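Long-range contacts in TetR family transcriptional regulator (Streptomyces coelicolor, PDB 6SRN), which probably binds operator DNA as a TetR-family repressor of antibiotic production and binds a furan-type bacterial hormone as its ligand: residues R87-I95 against T105-A116; W147-Q156 against P170-V178. All coordinates share one frame; numbering follows the deposited sequence.

Contact 1: residues R87-I95 against T105-A116; sequences RWPAAMEEI and TVEEMLHRAAQA
Two successive helices of the ligand-binding part of a TetR-family regulator, 88-96 and 102-119, pack here through W88, M92 and I95 against T105, M109 and R112. The short segments run at 132° to each other, with axes 10.0 Å apart at closest approach. M109 is a knob among W88, A91, M92 and I95. Its chain bends at chi2 and again at chi3 (-71°). The double bend tucks SD against the backbone of helix 88-96, 3.5 Å from M92 N, and lays CE near W88 O. I95 is the matching knob from the other side, among T105, E108, M109 and R112. Its CD1 reaches M109 SD at 3.7 Å. Next to it, M92 CG crosses T105 CG2 at about a right angle, 3.6 Å away. The six-membered end of the W88 indole reaches along helix 102-119, and A116 CB lies in the ring plane at its edge, 3.9 Å from CZ2.

R112 closes the outer side. I95 CG1 sits over the centre of its guanidinium, 3.6 Å above the plane. R112 NE gives a nearly straight bond (168°) to the anti lone pair of E108 OE2, 3.0 Å away. R112 NH1 makes a salt bridge to E94 OE2 at 3.1 Å, its hydrogen bond being weak, and water 1 joins that same oxygen to R112 NH2. H111 ND1 donates a hydrogen bond to E108 OE1. The E108 bond thus sets the guanidinium's orientation over I95, while E94 and water 1 add a weaker hold at its edge. A charged network borders an apolar layer built on W88, I95 and M109.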
loop_
_atom_site.group_PDB
_atom_site.type_symbol
_atom_site.label_atom_id
_atom_site.label_comp_id
_atom_site.label_asym_id
_atom_site.label_seq_id
_atom_site.Cartn_x
_atom_site.Cartn_y
_atom_site.Cartn_z
ATOM N N ARG A 87 -16.881 3.778 -11.357
ATOM C CA ARG A 87 -18.092 3.496 -10.649
ATOM C C ARG A 87 -18.443 4.386 -9.417
ATOM O O ARG A 87 -19.571 4.473 -9.003
ATOM C CB ARG A 87 -18.109 2.010 -10.305
ATOM C CG ARG A 87 -16.965 1.514 -9.426
ATOM C CD ARG A 87 -17.175 0.054 -9.061
ATOM N NE ARG A 87 -17.279 -0.809 -10.225
ATOM C CZ ARG A 87 -17.505 -2.112 -10.141
ATOM N NH1 ARG A 87 -17.574 -2.684 -8.941
ATOM N NH2 ARG A 87 -17.631 -2.824 -11.232
ATOM N N TRP A 88 -17.470 5.091 -8.896
ATOM C CA TRP A 88 -17.594 5.717 -7.575
ATOM C C TRP A 88 -18.297 7.072 -7.513
ATOM O O TRP A 88 -19.025 7.342 -6.569
ATOM C CB TRP A 88 -16.220 5.684 -6.856
ATOM C CG TRP A 88 -15.898 4.274 -6.534
ATOM C CD1 TRP A 88 -15.019 3.466 -7.182
ATOM C CD2 TRP A 88 -16.499 3.472 -5.514
ATOM N NE1 TRP A 88 -15.029 2.196 -6.641
ATOM C CE2 TRP A 88 -15.936 2.160 -5.615
ATOM C CE3 TRP A 88 -17.468 3.717 -4.538
ATOM C CZ2 TRP A 88 -16.339 1.118 -4.809
ATOM C CZ3 TRP A 88 -17.855 2.685 -3.718
ATOM C CH2 TRP A 88 -17.262 1.391 -3.838
ATOM N N PRO A 89 -18.124 7.916 -8.541
ATOM C CA PRO A 89 -18.906 9.165 -8.565
ATOM C C PRO A 89 -20.420 8.960 -8.410
ATOM O O PRO A 89 -21.048 9.687 -7.637
ATOM C CB PRO A 89 -18.534 9.779 -9.927
ATOM C CG PRO A 89 -17.117 9.300 -10.133
ATOM C CD PRO A 89 -17.114 7.886 -9.620
ATOM N N ALA A 90 -20.982 7.966 -9.103
ATOM C CA ALA A 90 -22.408 7.659 -8.970
ATOM C C ALA A 90 -22.805 7.235 -7.554
ATOM O O ALA A 90 -23.889 7.609 -7.080
ATOM C CB ALA A 90 -22.823 6.595 -9.983
ATOM N N ALA A 91 -21.906 6.507 -6.895
ATOM C CA ALA A 91 -22.128 6.073 -5.508
ATOM C C ALA A 91 -22.164 7.293 -4.615
ATOM O O ALA A 91 -22.996 7.417 -3.708
ATOM C CB ALA A 91 -21.042 5.109 -5.070
ATOM N N MET A 92 -21.264 8.240 -4.855
ATOM C CA MET A 92 -21.243 9.440 -4.022
ATOM C C MET A 92 -22.495 10.270 -4.192
ATOM O O MET A 92 -23.017 10.796 -3.225
ATOM C CB MET A 92 -19.985 10.283 -4.241
ATOM C CG MET A 92 -19.644 11.101 -2.989
ATOM S SD MET A 92 -17.955 11.737 -2.976
ATOM C CE MET A 92 -18.329 13.079 -4.037
ATOM N N GLU A 93 -23.004 10.306 -5.434
ATOM C CA GLU A 93 -24.259 10.986 -5.718
ATOM C C GLU A 93 -25.423 10.307 -5.020
ATOM O O GLU A 93 -26.281 10.981 -4.481
ATOM C CB GLU A 93 -24.495 11.074 -7.239
ATOM C CG GLU A 93 -25.735 11.873 -7.654
ATOM C CD GLU A 93 -25.660 13.359 -7.299
ATOM O OE1 GLU A 93 -24.621 13.858 -6.782
ATOM O OE2 GLU A 93 -26.681 14.049 -7.512
ATOM N N GLU A 94 -25.447 8.982 -5.019
ATOM C CA GLU A 94 -26.526 8.243 -4.337
ATOM C C GLU A 94 -26.553 8.582 -2.820
ATOM O O GLU A 94 -27.610 8.723 -2.211
ATOM C CB GLU A 94 -26.284 6.753 -4.555
ATOM C CG GLU A 94 -27.303 5.802 -3.950
ATOM C CD GLU A 94 -26.865 4.363 -4.116
ATOM O OE1 GLU A 94 -26.368 4.009 -5.212
ATOM O OE2 GLU A 94 -26.999 3.586 -3.153
ATOM N N ILE A 95 -25.364 8.708 -2.235
ATOM C CA ILE A 95 -25.244 9.029 -0.817
ATOM C C ILE A 95 -25.639 10.493 -0.530
ATOM O O ILE A 95 -26.357 10.835 0.423
ATOM C CB ILE A 95 -23.798 8.745 -0.341
ATOM C CG1 ILE A 95 -23.516 7.240 -0.375
ATOM C CG2 ILE A 95 -23.596 9.267 1.061
ATOM C CD1 ILE A 95 -22.063 6.881 -0.436
ATOM N N THR A 105 -20.511 11.498 4.246
ATOM C CA THR A 105 -20.460 11.055 2.845
ATOM C C THR A 105 -19.102 10.405 2.606
ATOM O O THR A 105 -19.032 9.309 1.997
ATOM C CB THR A 105 -20.700 12.231 1.892
ATOM O OG1 THR A 105 -22.046 12.730 2.086
ATOM C CG2 THR A 105 -20.481 11.876 0.436
ATOM N N VAL A 106 -18.037 11.064 3.034
ATOM C CA VAL A 106 -16.671 10.488 2.915
ATOM C C VAL A 106 -16.601 9.150 3.663
ATOM O O VAL A 106 -16.110 8.138 3.131
ATOM C CB VAL A 106 -15.621 11.436 3.470
ATOM C CG1 VAL A 106 -14.229 10.836 3.402
ATOM C CG2 VAL A 106 -15.614 12.769 2.723
ATOM N N GLU A 107 -17.106 9.093 4.899
ATOM C CA GLU A 107 -17.119 7.872 5.665
ATOM C C GLU A 107 -17.836 6.739 4.934
ATOM O O GLU A 107 -17.314 5.607 4.874
ATOM C CB GLU A 107 -17.805 8.062 7.000
ATOM C CG GLU A 107 -17.047 8.804 8.042
ATOM C CD GLU A 107 -17.898 8.729 9.294
ATOM O OE1 GLU A 107 -17.967 7.606 9.914
ATOM O OE2 GLU A 107 -18.576 9.723 9.548
ATOM N N GLU A 108 -19.030 7.024 4.401
ATOM C CA GLU A 108 -19.825 5.971 3.793
ATOM C C GLU A 108 -19.188 5.518 2.467
ATOM O O GLU A 108 -19.259 4.325 2.108
ATOM C CB GLU A 108 -21.274 6.392 3.597
ATOM C CG GLU A 108 -22.153 5.330 2.971
ATOM C CD GLU A 108 -22.235 3.981 3.675
ATOM O OE1 GLU A 108 -21.845 3.860 4.861
ATOM O OE2 GLU A 108 -22.724 3.044 3.000
ATOM N N MET A 109 -18.582 6.435 1.725
ATOM C CA MET A 109 -17.857 6.013 0.517
ATOM C C MET A 109 -16.769 5.006 0.828
ATOM O O MET A 109 -16.601 3.999 0.129
ATOM C CB MET A 109 -17.261 7.232 -0.180
ATOM C CG MET A 109 -18.329 8.065 -0.861
ATOM S SD MET A 109 -18.963 7.303 -2.333
ATOM C CE MET A 109 -17.560 7.492 -3.433
ATOM N N LEU A 110 -16.004 5.267 1.886
ATOM C CA LEU A 110 -14.891 4.376 2.234
ATOM C C LEU A 110 -15.424 3.043 2.829
ATOM O O LEU A 110 -14.861 1.976 2.592
ATOM C CB LEU A 110 -13.857 5.072 3.147
ATOM C CG LEU A 110 -13.153 6.239 2.435
ATOM C CD1 LEU A 110 -12.364 7.026 3.482
ATOM C CD2 LEU A 110 -12.216 5.753 1.329
ATOM N N HIS A 111 -16.514 3.096 3.563
ATOM C CA HIS A 111 -17.213 1.870 3.989
ATOM C C HIS A 111 -17.577 1.029 2.781
ATOM O O HIS A 111 -17.288 -0.175 2.728
ATOM C CB HIS A 111 -18.478 2.322 4.735
ATOM C CG HIS A 111 -19.337 1.225 5.261
ATOM N ND1 HIS A 111 -20.657 1.457 5.610
ATOM C CD2 HIS A 111 -19.143 -0.101 5.395
ATOM C CE1 HIS A 111 -21.196 0.315 6.044
ATOM N NE2 HIS A 111 -20.287 -0.644 5.942
ATOM N N ARG A 112 -18.205 1.646 1.789
ATOM C CA ARG A 112 -18.593 0.931 0.607
ATOM C C ARG A 112 -17.371 0.401 -0.177
ATOM O O ARG A 112 -17.399 -0.705 -0.708
ATOM C CB ARG A 112 -19.469 1.844 -0.272
ATOM C CG ARG A 112 -20.868 1.997 0.261
ATOM C CD ARG A 112 -21.767 2.786 -0.658
ATOM N NE ARG A 112 -22.997 3.120 0.058
ATOM C CZ ARG A 112 -24.106 3.576 -0.500
ATOM N NH1 ARG A 112 -24.173 3.774 -1.807
ATOM N NH2 ARG A 112 -25.161 3.839 0.284
ATOM N N ALA A 113 -16.298 1.190 -0.247
ATOM C CA ALA A 113 -15.076 0.706 -0.893
ATOM C C ALA A 113 -14.554 -0.501 -0.197
ATOM O O ALA A 113 -14.064 -1.424 -0.875
ATOM C CB ALA A 113 -14.027 1.787 -0.891
ATOM N N ALA A 114 -14.540 -0.522 1.139
ATOM C CA ALA A 114 -14.008 -1.680 1.857
ATOM C C ALA A 114 -14.788 -2.957 1.573
ATOM O O ALA A 114 -14.194 -4.023 1.294
ATOM C CB ALA A 114 -13.975 -1.387 3.353
ATOM N N GLN A 115 -16.126 -2.858 1.562
ATOM C CA GLN A 115 -16.982 -3.995 1.236
ATOM C C GLN A 115 -16.740 -4.429 -0.202
ATOM O O GLN A 115 -16.776 -5.603 -0.537
ATOM C CB GLN A 115 -18.471 -3.581 1.325
ATOM C CG GLN A 115 -18.953 -3.315 2.700
ATOM C CD GLN A 115 -20.391 -2.804 2.675
ATOM O OE1 GLN A 115 -20.689 -1.788 2.061
ATOM N NE2 GLN A 115 -21.304 -3.578 3.201
ATOM N N ALA A 116 -16.503 -3.450 -1.087
ATOM C CA ALA A 116 -16.364 -3.777 -2.500
ATOM C C ALA A 116 -15.025 -4.495 -2.775
ATOM O O ALA A 116 -14.957 -5.429 -3.567
ATOM C CB ALA A 116 -16.500 -2.538 -3.343
HETATM O O HOH W 1 -27.676 4.452 -0.286
#

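Contact 2: residues W147-Q156 against P170-V178. With LUB (4-(Hydroxymethyl)-2-propylfuran-3-carboxylic acid), chain B.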
loop_
_atom_site.group_PDB
_atom_site.type_symbol
_atom_site.label_atom_id
_atom_site.label_comp_id
_atom_site.label_asym_id
_atom_site.label_seq_id
_atom_site.Cartn_x
_atom_site.Cartn_y
_atom_site.Cartn_z
ATOM N N TRP A 147 -9.569 8.881 -6.585
ATOM C CA TRP A 147 -10.217 8.875 -5.286
ATOM C C TRP A 147 -9.847 10.133 -4.510
ATOM O O TRP A 147 -10.668 10.676 -3.827
ATOM C CB TRP A 147 -9.823 7.630 -4.483
ATOM C CG TRP A 147 -10.766 6.455 -4.655
ATOM C CD1 TRP A 147 -10.628 5.373 -5.520
ATOM C CD2 TRP A 147 -11.962 6.230 -3.929
ATOM N NE1 TRP A 147 -11.695 4.497 -5.345
ATOM C CE2 TRP A 147 -12.549 5.027 -4.413
ATOM C CE3 TRP A 147 -12.626 6.944 -2.921
ATOM C CZ2 TRP A 147 -13.712 4.510 -3.835
ATOM C CZ3 TRP A 147 -13.781 6.435 -2.398
ATOM C CH2 TRP A 147 -14.317 5.256 -2.870
ATOM N N THR A 148 -8.614 10.606 -4.647
ATOM C CA THR A 148 -8.225 11.830 -3.978
ATOM C C THR A 148 -9.083 13.005 -4.437
ATOM O O THR A 148 -9.616 13.722 -3.580
ATOM C CB THR A 148 -6.717 12.080 -4.110
ATOM O OG1 THR A 148 -5.999 10.944 -3.607
ATOM C CG2 THR A 148 -6.302 13.326 -3.304
ATOM N N HIS A 149 -9.234 13.142 -5.745
ATOM C CA HIS A 149 -10.068 14.205 -6.321
ATOM C C HIS A 149 -11.523 14.053 -5.932
ATOM O O HIS A 149 -12.222 15.048 -5.614
ATOM C CB HIS A 149 -9.903 14.240 -7.840
ATOM C CG HIS A 149 -8.718 15.035 -8.272
ATOM N ND1 HIS A 149 -7.832 14.615 -9.241
ATOM C CD2 HIS A 149 -8.276 16.249 -7.856
ATOM C CE1 HIS A 149 -6.907 15.549 -9.413
ATOM N NE2 HIS A 149 -7.140 16.536 -8.569
ATOM N N LEU A 150 -11.996 12.814 -5.923
ATOM C CA LEU A 150 -13.365 12.545 -5.548
ATOM C C LEU A 150 -13.685 12.992 -4.129
ATOM O O LEU A 150 -14.662 13.697 -3.897
ATOM C CB LEU A 150 -13.696 11.058 -5.784
ATOM C CG LEU A 150 -15.142 10.632 -5.563
ATOM C CD1 LEU A 150 -16.102 11.354 -6.491
ATOM C CD2 LEU A 150 -15.249 9.134 -5.760
ATOM N N LEU A 151 -12.839 12.660 -3.174
ATOM C CA LEU A 151 -13.103 12.943 -1.747
ATOM C C LEU A 151 -12.816 14.394 -1.349
ATOM O O LEU A 151 -13.343 14.931 -0.392
ATOM C CB LEU A 151 -12.261 12.023 -0.853
ATOM C CG LEU A 151 -12.575 10.520 -0.958
ATOM C CD1 LEU A 151 -11.778 9.753 0.080
ATOM C CD2 LEU A 151 -14.059 10.245 -0.815
ATOM N N GLU A 152 -11.932 15.038 -2.085
ATOM C CA GLU A 152 -11.596 16.421 -1.759
ATOM C C GLU A 152 -12.829 17.348 -1.729
ATOM O O GLU A 152 -12.902 18.281 -0.935
ATOM C CB GLU A 152 -10.598 16.896 -2.824
ATOM C CG GLU A 152 -9.576 17.868 -2.371
ATOM C CD GLU A 152 -8.550 18.122 -3.484
ATOM O OE1 GLU A 152 -8.745 17.712 -4.678
ATOM O OE2 GLU A 152 -7.525 18.685 -3.147
ATOM N N VAL A 153 -13.778 17.117 -2.635
ATOM C CA VAL A 153 -14.965 17.944 -2.765
ATOM C C VAL A 153 -15.814 17.960 -1.488
ATOM O O VAL A 153 -16.022 19.052 -0.897
ATOM C CB VAL A 153 -15.807 17.551 -3.983
ATOM C CG1 VAL A 153 -17.101 18.373 -4.052
ATOM C CG2 VAL A 153 -15.004 17.762 -5.253
ATOM N N PRO A 154 -16.309 16.787 -1.022
ATOM C CA PRO A 154 -16.988 16.829 0.283
ATOM C C PRO A 154 -16.140 17.287 1.441
ATOM O O PRO A 154 -16.655 17.874 2.370
ATOM C CB PRO A 154 -17.484 15.383 0.483
ATOM C CG PRO A 154 -16.662 14.585 -0.431
ATOM C CD PRO A 154 -16.381 15.448 -1.626
ATOM N N LEU A 155 -14.832 17.042 1.406
ATOM C CA LEU A 155 -13.990 17.517 2.453
ATOM C C LEU A 155 -13.891 19.054 2.447
ATOM O O LEU A 155 -13.811 19.656 3.520
ATOM C CB LEU A 155 -12.603 16.891 2.340
ATOM C CG LEU A 155 -12.574 15.419 2.773
ATOM C CD1 LEU A 155 -11.253 14.794 2.316
ATOM C CD2 LEU A 155 -12.774 15.225 4.259
ATOM N N GLN A 156 -13.910 19.672 1.264
ATOM C CA GLN A 156 -13.998 21.152 1.171
ATOM C C GLN A 156 -15.281 21.648 1.767
ATOM O O GLN A 156 -15.293 22.643 2.478
ATOM C CB GLN A 156 -13.879 21.645 -0.256
ATOM C CG GLN A 156 -13.929 23.157 -0.381
ATOM C CD GLN A 156 -12.837 23.850 0.416
ATOM O OE1 GLN A 156 -11.700 23.374 0.477
ATOM N NE2 GLN A 156 -13.186 24.990 1.038
ATOM N N PRO A 170 -8.382 20.368 3.544
ATOM C CA PRO A 170 -9.134 19.330 2.816
ATOM C C PRO A 170 -8.314 18.491 1.823
ATOM O O PRO A 170 -8.549 17.260 1.745
ATOM C CB PRO A 170 -10.226 20.104 2.083
ATOM C CG PRO A 170 -10.373 21.314 2.873
ATOM C CD PRO A 170 -9.080 21.664 3.503
ATOM N N ALA A 171 -7.391 19.113 1.066
ATOM C CA ALA A 171 -6.611 18.373 0.071
ATOM C C ALA A 171 -5.693 17.398 0.802
ATOM O O ALA A 171 -5.527 16.239 0.400
ATOM C CB ALA A 171 -5.801 19.332 -0.768
ATOM N N ALA A 172 -5.134 17.842 1.918
ATOM C CA ALA A 172 -4.278 16.981 2.706
ATOM C C ALA A 172 -5.040 15.836 3.331
ATOM O O ALA A 172 -4.548 14.720 3.352
ATOM C CB ALA A 172 -3.582 17.780 3.756
ATOM N N ALA A 173 -6.231 16.102 3.824
ATOM C CA ALA A 173 -7.095 15.075 4.386
ATOM C C ALA A 173 -7.484 14.042 3.334
ATOM O O ALA A 173 -7.509 12.848 3.637
ATOM C CB ALA A 173 -8.316 15.700 5.013
ATOM N N ALA A 174 -7.743 14.476 2.117
ATOM C CA ALA A 174 -8.127 13.575 1.055
ATOM C C ALA A 174 -6.918 12.676 0.766
ATOM O O ALA A 174 -7.063 11.475 0.636
ATOM C CB ALA A 174 -8.521 14.340 -0.193
ATOM N N ARG A 175 -5.742 13.261 0.571
ATOM C CA ARG A 175 -4.562 12.432 0.353
ATOM C C ARG A 175 -4.313 11.427 1.459
ATOM O O ARG A 175 -4.002 10.257 1.199
ATOM C CB ARG A 175 -3.311 13.283 0.189
ATOM C CG ARG A 175 -3.217 14.054 -1.115
ATOM C CD ARG A 175 -1.904 14.796 -1.208
ATOM N NE ARG A 175 -1.689 15.856 -0.224
ATOM C CZ ARG A 175 -1.970 17.148 -0.424
ATOM N NH1 ARG A 175 -2.594 17.555 -1.530
ATOM N NH2 ARG A 175 -1.680 17.997 0.518
ATOM N N SER A 176 -4.412 11.877 2.696
ATOM C CA SER A 176 -4.132 11.023 3.871
ATOM C C SER A 176 -5.123 9.861 3.926
ATOM O O SER A 176 -4.780 8.716 4.236
ATOM C CB SER A 176 -4.155 11.812 5.158
ATOM O OG SER A 176 -3.106 12.813 5.183
ATOM N N LEU A 177 -6.382 10.183 3.721
ATOM C CA LEU A 177 -7.431 9.156 3.747
ATOM C C LEU A 177 -7.231 8.097 2.660
ATOM O O LEU A 177 -7.314 6.875 2.871
ATOM C CB LEU A 177 -8.809 9.760 3.597
ATOM C CG LEU A 177 -9.387 10.347 4.884
ATOM C CD1 LEU A 177 -10.573 11.244 4.496
ATOM C CD2 LEU A 177 -9.765 9.306 5.921
ATOM N N VAL A 178 -6.927 8.553 1.463
ATOM C CA VAL A 178 -6.749 7.603 0.341
ATOM C C VAL A 178 -5.520 6.735 0.594
ATOM O O VAL A 178 -5.563 5.526 0.432
ATOM C CB VAL A 178 -6.700 8.321 -1.020
ATOM C CG1 VAL A 178 -6.191 7.404 -2.159
ATOM C CG2 VAL A 178 -8.057 8.926 -1.345
HETATM C C2 LUB B . -7.307 2.512 -3.533
HETATM C C4 LUB B . -6.274 1.257 -5.071
HETATM C C5 LUB B . -6.591 0.459 -4.047
HETATM C C6 LUB B . -7.720 3.589 -2.615
HETATM O O11 LUB B . -7.095 4.821 -5.276
HETATM C C9 LUB B . -6.508 3.759 -5.608
HETATM O O10 LUB B . -5.761 3.699 -6.651
HETATM C C3 LUB B . -6.616 2.566 -4.793
HETATM C C12 LUB B . -5.736 0.667 -6.366
HETATM O O13 LUB B . -4.526 1.371 -6.733
HETATM O O1 LUB B . -7.124 1.232 -3.001
HETATM C C7 LUB B . -9.249 3.535 -2.500
HETATM C C8 LUB B . -9.798 4.638 -1.628
HETATM O O HOH W 2 -6.170 16.398 -2.513
#
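Apolar packing dominates where L155, L151, T148 and W147 of helix 145-161 meet P170, A174 and V178 at the start of helix 170-192. The segments run at 134° to each other, and their axes come as close as 8.4 Å. Small residues allow this: A174 CB lies 3.6 Å from T148 O, almost on the opposing backbone. L155 is a knob among P170, A173, A174 and L177. With CG anti to the carbonyl carbon (chi1 -74°), its CD1 is carried onto the backbone of A174, 3.5 Å from A174 N. V178 CG2 fits between W147 CB, L151 CD1 and T148 OG1. T148 CG2 rests on R175 CG, while T148 OG1 bonds back to the carbonyl of Y144. Q156 OE1 rests against P170 CG (3.4 Å), while its hydrogen bond is to R159.

Polar contacts lie along one border. No direct hydrogen bond crosses between the segments. Water 2 makes the link, donating to A171 O at 3.0 Å and, weakly, to E152 OE2. The extended E152 chain brings its carboxylate beside A171. R175 turns outward to a salt bridge with E203 of the second subunit.

The ligand contact is mainly with W147. The propyl end of the bound furan carboxylic acid lies over one face of the indole, with C8 3.5 Å above the plane and offset toward the rim. V178 CG1 approaches C6, the first carbon of the same propyl chain, at 4.1 Å. The ligand's alkyl tail is therefore met by apolar surface, while Y85 and the backbone N of Y144 hydrogen-bond to the ligand.

How the contacts relate
Both contacts pair helices of the ligand-binding part, each through a crossing well off antiparallel, and helix 145-161 is common ground between them. L150 on that helix turns from contact 2 toward W88, M92 and M109 of contact 1. W147 also meets W88, with CZ2 3.4 Å from W88 CD2, so a pocket tryptophan leans on the ring of contact 1. Contact 1 is partly buried and carries a salt-bridge network on its outer border. Contact 2 is buried, relies on alanines for a closer approach, and crosses its polar border through water. Contact 2 also touches the second subunit, notably through R175, whereas no other chain of the assembly touches contact 1.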